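GNAT family acetyltransferase (PDB 6C30) probably transfers an acetyl group from acetyl-CoA to an amino group of its substrate, as a RimJ-type N-acetyltransferase of the GNAT family. Local coordinates at residues D15-L20 and L88-E93; A133-G138 and R163-H168; M137-C142 and H149-T154. All blocks are in the same frame, centred on the assembly; numbering follows the deposited sequence.

Contact 1: residues D15-L20 and L88-E93; sequences DTVGPL and LPFVIE
The backbone carbonyl of Asp-15 meets the rim of the Phe-90 ring: Asp-15 O lies 3.3 Å from Phe-90 CE1 and close to the ring plane, so the oxygen faces the slightly positive C-H border of the ring and not its pi cloud. The same oxygen is 4.1 Å from Phe-90 CD1, which places it along one side of the ring near the CE1 corner. This matters because Asp-15 O is buried here and has no hydrogen-bonding partner in the model; the aromatic C-H edge is a weak substitute at most. The second touch is apolar and looser, with Val-17 CG2 4.3 Å from Phe-90 CZ in an oblique approach. Together the two contacts bury 110 Å², over half of it on Phe-90.

Phe-90 reaches across because its CG stands opposite the carbonyl carbon, beside the backbone N (chi1 -64°), with CB already directed at 15-20. On the other side a local bond fixes the Asp-15 side chain. Thr-16 N donates to Asp-15 OD1 at 2.8 Å, a bent bond (133°) that arrives from above the carboxylate plane and draws the acid group back toward the main chain.

Farther out, Trp-13 packs edge-to-face with Phe-90, while the carboxylate end of Asp-15 rests on His-141 and Val-17 on Met-137, both of helix 130-143. Thr-16 packs against Trp-216 of the second subunit, so the far side of the segment belongs to the dimer contact. In the sheet, strands 17-22 and 88-94 are not direct neighbours: strand 25-31 lies between them, antiparallel to each, with backbone hydrogen bonding between Val-17 and Leu-29. Phe-90 thus reaches past the intervening strand, on the sheet face covered by helix 130-143.

Contact 2: residues A133-G138 and R163-H168; sequences AALAMG and RAVLAH
Leu-135 projects from helix 130-143 onto two consecutive side chains of helix 160-169, Val-165 and Leu-166, joining two helices of the GNAT fold on the same side of its sheet. The orientations differ. Against Val-165 the Leu-135 side chain runs at about a right angle, and its CD1 comes to 3.5 Å from Val-165 CG1, a close methyl-to-methyl approach. Against Leu-166 the crossing is oblique and the approach longer, with CD1 of Leu-135 3.9 Å from Leu-166 CD2. One methyl therefore serves both partners.

CB of Leu-135 points toward the other helix, and with CG opposite the carbonyl carbon (chi1 -71°) the branch carries CD1 on to it. Val-165 and Leu-166 leave their helix to the flank, and it is their branch ends that meet CD1. The interface is small, 106 Å², of which Leu-135 contributes 60 Å². The backbones stay apart: the nearest CA atoms, those of Leu-135 and Leu-166, are 8.0 Å from each other, so this patch is bridged by side chains.

The sheet completes the surroundings. Strand 114-121 supplies Ile-117 and Tyr-119 beneath Leu-135, Tyr-119 also touching Val-165, while Leu-166 rests on Ala-153 and Val-155 of strand 150-155. At Val-165 the touching branch is fixed by the first torsion (chi1 164°): CG1, the methyl in contact, stands trans to the backbone N.

Contact 3: residues M137-C142 and H149-T154; sequences MGLDHC and HRIEAT
Ile-151 fills the gap between Leu-139 and Cys-142, two helix residues almost one turn apart, and nearly half of the 136 Å² buried here falls on it. Leu-139 CD2 settles over the branch point of the isoleucine, 3.7 Å from Ile-151 CB and 3.8 Å from its CG2. The other arm turns to the cysteine: Ile-151 CD1 lies 3.7 Å from Cys-142 SG and 3.9 Å from Cys-142 CB. Two negative bends (chi1 -66°, chi2 -63°) fold this arm so that its terminal methyl lies beside the thiol. Beneath, Ala-115 and Ile-117 of strand 114-121 also touch Ile-151, and the side chains that meet here are hydrocarbon apart from the thiol sulfur.

The other face of the strand is partly exposed and polar. CB of Arg-150 and of Glu-152 points away from the helix, and the two form a salt bridge: NH1 and NH2 of Arg-150 both grip Glu-152 OE2, at 2.9 and 3.1 Å, with that oxygen nearly in the guanidinium plane. Arg-150 has a second acidic partner in Glu-174.

Strand 114-121, helix 130-143 and strand 150-155 make a beta-alpha-beta crossover of the GNAT core: the two strands are parallel neighbours, and the connecting helix packs on them, here through Ile-151.

Helix 130-143 ties the three contacts together. Contacts 2 and 3 share Met-137 and Gly-138 on it and have centres about 10 Å apart; contact 1 lies about 14 Å from contact 2 and 13 Å from contact 3, centre to centre. Contact 1 comes first along the chain and closes before the others open; both of these start from the same helix, and contact 3 ends on strand 150-155 and contact 2 on helix 160-169, which comes next in the chain. Met-137 joins contact 1 to the shared helix, with its CB 3.6 Å from Val-17 CG1. One helix is thus packed by the amino-terminal strands, the crossover strand and the next helix, largely through apolar side chains.

Contact 1: residues D15-L20 and L88-E93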
# COMPACT_ATOMS: atom_id res chain seq x y z
N ASP A 15 -1.98 -10.84 4.39
CA ASP A 15 -0.81 -10.06 4.79
C ASP A 15 -0.41 -9.20 3.61
O ASP A 15 -0.89 -9.41 2.49
CB ASP A 15 0.34 -10.97 5.22
CG ASP A 15 1.30 -10.30 6.19
OD1 ASP A 15 1.16 -9.09 6.45
OD2 ASP A 15 2.22 -11.00 6.69
N THR A 16 0.47 -8.23 3.87
CA THR A 16 1.15 -7.52 2.81
C THR A 16 2.62 -7.93 2.81
O THR A 16 3.11 -8.50 3.78
CB THR A 16 1.03 -6.00 2.97
OG1 THR A 16 1.72 -5.59 4.16
CG2 THR A 16 -0.43 -5.58 3.10
N VAL A 17 3.30 -7.66 1.70
CA VAL A 17 4.73 -7.93 1.61
C VAL A 17 5.40 -6.69 1.05
O VAL A 17 4.85 -6.03 0.16
CB VAL A 17 5.05 -9.16 0.73
CG1 VAL A 17 6.51 -9.56 0.90
CG2 VAL A 17 4.13 -10.33 1.07
N GLY A 18 6.56 -6.34 1.58
CA GLY A 18 7.20 -5.08 1.21
C GLY A 18 6.69 -3.97 2.11
O GLY A 18 6.21 -4.24 3.21
N PRO A 19 6.77 -2.71 1.66
CA PRO A 19 7.23 -2.30 0.33
C PRO A 19 8.74 -2.33 0.14
O PRO A 19 9.52 -2.30 1.11
CB PRO A 19 6.71 -0.86 0.22
CG PRO A 19 6.70 -0.38 1.63
CD PRO A 19 6.30 -1.56 2.46
N LEU A 20 9.14 -2.39 -1.12
CA LEU A 20 10.54 -2.27 -1.51
C LEU A 20 10.67 -1.05 -2.39
O LEU A 20 9.72 -0.66 -3.07
CB LEU A 20 11.01 -3.49 -2.29
CG LEU A 20 10.75 -4.88 -1.71
CD1 LEU A 20 11.32 -5.91 -2.65
CD2 LEU A 20 11.37 -4.99 -0.33
N LEU A 88 -2.47 -18.15 -1.82
CA LEU A 88 -2.28 -16.77 -1.37
C LEU A 88 -2.29 -15.89 -2.61
O LEU A 88 -1.29 -15.79 -3.33
CB LEU A 88 -0.98 -16.57 -0.57
CG LEU A 88 -0.88 -17.25 0.80
CD1 LEU A 88 -0.45 -18.71 0.71
CD2 LEU A 88 0.07 -16.47 1.70
N PRO A 89 -3.43 -15.26 -2.89
CA PRO A 89 -3.59 -14.47 -4.11
C PRO A 89 -3.26 -12.99 -3.89
O PRO A 89 -4.07 -12.24 -3.34
CB PRO A 89 -5.07 -14.67 -4.46
CG PRO A 89 -5.74 -14.85 -3.11
CD PRO A 89 -4.73 -15.59 -2.25
N PHE A 90 -2.08 -12.57 -4.32
CA PHE A 90 -1.66 -11.18 -4.19
C PHE A 90 -1.77 -10.39 -5.48
O PHE A 90 -1.73 -10.94 -6.59
CB PHE A 90 -0.20 -11.09 -3.72
CG PHE A 90 0.07 -11.65 -2.36
CD1 PHE A 90 -0.20 -10.90 -1.22
CD2 PHE A 90 0.66 -12.91 -2.21
CE1 PHE A 90 0.08 -11.41 0.04
CE2 PHE A 90 0.94 -13.42 -0.95
CZ PHE A 90 0.64 -12.67 0.18
N VAL A 91 -1.87 -9.08 -5.30
CA VAL A 91 -1.72 -8.10 -6.36
C VAL A 91 -0.33 -7.50 -6.24
O VAL A 91 0.16 -7.25 -5.12
CB VAL A 91 -2.79 -7.00 -6.25
CG1 VAL A 91 -2.45 -5.78 -7.11
CG2 VAL A 91 -4.16 -7.58 -6.62
N ILE A 92 0.32 -7.30 -7.39
CA ILE A 92 1.57 -6.55 -7.44
C ILE A 92 1.24 -5.08 -7.61
O ILE A 92 0.56 -4.70 -8.57
CB ILE A 92 2.48 -7.02 -8.60
CG1 ILE A 92 2.70 -8.53 -8.56
CG2 ILE A 92 3.81 -6.24 -8.57
CD1 ILE A 92 3.32 -9.08 -9.84
N GLU A 93 1.71 -4.26 -6.67
CA GLU A 93 1.55 -2.81 -6.76
C GLU A 93 2.86 -2.14 -7.18
O GLU A 93 3.93 -2.51 -6.69
CB GLU A 93 1.11 -2.20 -5.43
CG GLU A 93 -0.32 -2.57 -5.04
CD GLU A 93 -0.81 -1.79 -3.83
OE1 GLU A 93 0.02 -1.15 -3.13
OE2 GLU A 93 -2.03 -1.81 -3.59

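Contact 2: residues A133-G138 and R163-H168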
# COMPACT_ATOMS: atom_id res chain seq x y z
N ALA A 133 11.09 -8.68 -8.52
CA ALA A 133 10.81 -8.21 -7.16
C ALA A 133 9.61 -8.92 -6.55
O ALA A 133 9.62 -9.28 -5.37
CB ALA A 133 10.60 -6.70 -7.15
N ALA A 134 8.56 -9.10 -7.35
CA ALA A 134 7.36 -9.77 -6.87
C ALA A 134 7.65 -11.22 -6.48
O ALA A 134 7.21 -11.69 -5.42
CB ALA A 134 6.26 -9.71 -7.93
N LEU A 135 8.38 -11.93 -7.33
CA LEU A 135 8.76 -13.29 -7.01
C LEU A 135 9.64 -13.37 -5.76
O LEU A 135 9.47 -14.25 -4.92
CB LEU A 135 9.49 -13.93 -8.20
CG LEU A 135 8.60 -14.25 -9.39
CD1 LEU A 135 9.46 -14.53 -10.60
CD2 LEU A 135 7.72 -15.45 -9.11
N ALA A 136 10.60 -12.45 -5.65
CA ALA A 136 11.49 -12.44 -4.49
C ALA A 136 10.73 -12.19 -3.20
O ALA A 136 10.97 -12.85 -2.18
CB ALA A 136 12.58 -11.39 -4.68
N MET A 137 9.79 -11.25 -3.24
CA MET A 137 8.92 -11.00 -2.09
C MET A 137 8.06 -12.23 -1.79
O MET A 137 7.88 -12.60 -0.63
CB MET A 137 8.02 -9.80 -2.36
CG MET A 137 8.73 -8.46 -2.20
SD MET A 137 7.61 -7.05 -2.25
CE MET A 137 7.25 -6.96 -4.00
N GLY A 138 7.52 -12.85 -2.83
CA GLY A 138 6.72 -14.04 -2.64
C GLY A 138 7.49 -15.14 -1.94
O GLY A 138 7.00 -15.76 -0.99
N ARG A 163 11.33 -17.57 -18.39
CA ARG A 163 12.45 -18.40 -17.96
C ARG A 163 13.58 -17.56 -17.39
O ARG A 163 14.19 -17.91 -16.39
CB ARG A 163 12.96 -19.27 -19.12
CG ARG A 163 11.93 -20.33 -19.55
CD ARG A 163 12.43 -21.16 -20.72
NE ARG A 163 13.56 -22.00 -20.34
CZ ARG A 163 14.18 -22.83 -21.17
NH1 ARG A 163 13.76 -22.94 -22.42
NH2 ARG A 163 15.19 -23.57 -20.73
N ALA A 164 13.84 -16.42 -18.03
CA ALA A 164 14.91 -15.54 -17.56
C ALA A 164 14.57 -14.91 -16.21
O ALA A 164 15.43 -14.81 -15.33
CB ALA A 164 15.19 -14.47 -18.59
N VAL A 165 13.32 -14.48 -16.05
CA VAL A 165 12.87 -13.90 -14.79
C VAL A 165 13.03 -14.91 -13.64
O VAL A 165 13.58 -14.60 -12.59
CB VAL A 165 11.40 -13.42 -14.90
CG1 VAL A 165 10.80 -13.17 -13.54
CG2 VAL A 165 11.32 -12.15 -15.75
N LEU A 166 12.55 -16.13 -13.87
CA LEU A 166 12.61 -17.17 -12.85
C LEU A 166 14.05 -17.57 -12.52
O LEU A 166 14.40 -17.73 -11.35
CB LEU A 166 11.80 -18.40 -13.31
CG LEU A 166 10.28 -18.18 -13.37
CD1 LEU A 166 9.62 -19.22 -14.25
CD2 LEU A 166 9.68 -18.20 -11.96
N ALA A 167 14.88 -17.72 -13.55
CA ALA A 167 16.28 -18.07 -13.33
C ALA A 167 16.99 -16.96 -12.56
O ALA A 167 17.83 -17.23 -11.69
CB ALA A 167 16.98 -18.34 -14.65
N HIS A 168 16.64 -15.72 -12.86
CA HIS A 168 17.31 -14.58 -12.24
C HIS A 168 17.22 -14.61 -10.72
O HIS A 168 18.22 -14.36 -10.04
CB HIS A 168 16.74 -13.27 -12.77
CG HIS A 168 17.40 -12.06 -12.19
ND1 HIS A 168 18.53 -11.49 -12.75
CD2 HIS A 168 17.12 -11.34 -11.08
CE1 HIS A 168 18.90 -10.45 -12.01
NE2 HIS A 168 18.06 -10.34 -10.99

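Contact 3: residues M137-C142 and H149-T154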
# COMPACT_ATOMS: atom_id res chain seq x y z
N MET A 137 9.79 -11.25 -3.24
CA MET A 137 8.92 -11.00 -2.09
C MET A 137 8.06 -12.23 -1.79
O MET A 137 7.88 -12.60 -0.63
CB MET A 137 8.02 -9.80 -2.36
CG MET A 137 8.73 -8.46 -2.20
SD MET A 137 7.61 -7.05 -2.25
CE MET A 137 7.25 -6.96 -4.00
N GLY A 138 7.52 -12.85 -2.83
CA GLY A 138 6.72 -14.04 -2.64
C GLY A 138 7.49 -15.14 -1.94
O GLY A 138 7.00 -15.76 -0.99
N LEU A 139 8.71 -15.37 -2.42
CA LEU A 139 9.57 -16.39 -1.83
C LEU A 139 9.87 -16.08 -0.37
O LEU A 139 9.80 -16.97 0.48
CB LEU A 139 10.88 -16.52 -2.61
CG LEU A 139 10.75 -17.15 -3.99
CD1 LEU A 139 12.09 -17.08 -4.72
CD2 LEU A 139 10.25 -18.59 -3.89
N ASP A 140 10.22 -14.83 -0.07
CA ASP A 140 10.54 -14.49 1.31
C ASP A 140 9.34 -14.75 2.21
O ASP A 140 9.46 -15.33 3.29
CB ASP A 140 10.99 -13.03 1.41
CG ASP A 140 11.48 -12.68 2.80
OD1 ASP A 140 12.62 -13.08 3.13
OD2 ASP A 140 10.73 -12.03 3.55
N HIS A 141 8.17 -14.33 1.75
CA HIS A 141 6.95 -14.54 2.52
C HIS A 141 6.64 -16.02 2.71
O HIS A 141 6.27 -16.46 3.80
CB HIS A 141 5.78 -13.83 1.82
CG HIS A 141 4.55 -13.75 2.66
ND1 HIS A 141 4.49 -12.98 3.80
CD2 HIS A 141 3.34 -14.35 2.54
CE1 HIS A 141 3.29 -13.10 4.35
NE2 HIS A 141 2.58 -13.92 3.60
N CYS A 142 6.78 -16.80 1.64
CA CYS A 142 6.48 -18.23 1.70
C CYS A 142 7.41 -18.98 2.65
O CYS A 142 6.98 -19.89 3.36
CB CYS A 142 6.57 -18.85 0.31
SG CYS A 142 5.12 -18.49 -0.72
N HIS A 149 8.65 -24.96 2.77
CA HIS A 149 10.00 -25.46 2.52
C HIS A 149 10.42 -25.35 1.05
O HIS A 149 11.60 -25.30 0.74
CB HIS A 149 10.10 -26.92 2.99
CG HIS A 149 11.42 -27.56 2.67
ND1 HIS A 149 11.58 -28.46 1.64
CD2 HIS A 149 12.65 -27.39 3.22
CE1 HIS A 149 12.84 -28.85 1.58
NE2 HIS A 149 13.51 -28.21 2.53
N ARG A 150 9.45 -25.30 0.15
CA ARG A 150 9.72 -25.37 -1.28
C ARG A 150 8.69 -24.57 -2.06
O ARG A 150 7.51 -24.58 -1.73
CB ARG A 150 9.73 -26.84 -1.72
CG ARG A 150 9.96 -27.09 -3.20
CD ARG A 150 10.12 -28.60 -3.48
NE ARG A 150 10.28 -28.86 -4.91
CZ ARG A 150 9.28 -28.87 -5.78
NH1 ARG A 150 8.04 -28.65 -5.36
NH2 ARG A 150 9.52 -29.09 -7.06
N ILE A 151 9.15 -23.87 -3.09
CA ILE A 151 8.27 -23.22 -4.05
C ILE A 151 8.69 -23.63 -5.46
O ILE A 151 9.88 -23.63 -5.80
CB ILE A 151 8.31 -21.69 -3.90
CG1 ILE A 151 7.72 -21.27 -2.55
CG2 ILE A 151 7.56 -21.01 -5.05
CD1 ILE A 151 6.25 -21.62 -2.36
N GLU A 152 7.71 -24.01 -6.28
CA GLU A 152 7.97 -24.37 -7.66
C GLU A 152 7.19 -23.48 -8.61
O GLU A 152 6.28 -22.76 -8.19
CB GLU A 152 7.61 -25.83 -7.92
CG GLU A 152 6.11 -26.10 -7.79
CD GLU A 152 5.73 -27.55 -8.00
OE1 GLU A 152 4.55 -27.80 -8.33
OE2 GLU A 152 6.58 -28.45 -7.84
N ALA A 153 7.56 -23.52 -9.88
CA ALA A 153 6.83 -22.81 -10.93
C ALA A 153 6.91 -23.60 -12.22
O ALA A 153 7.83 -24.42 -12.41
CB ALA A 153 7.38 -21.40 -11.14
N THR A 154 5.94 -23.38 -13.10
CA THR A 154 5.96 -24.02 -14.41
C THR A 154 5.97 -22.96 -15.50
O THR A 154 5.36 -21.89 -15.36
CB THR A 154 4.76 -24.99 -14.60
OG1 THR A 154 3.54 -24.29 -14.32
CG2 THR A 154 4.89 -26.17 -13.65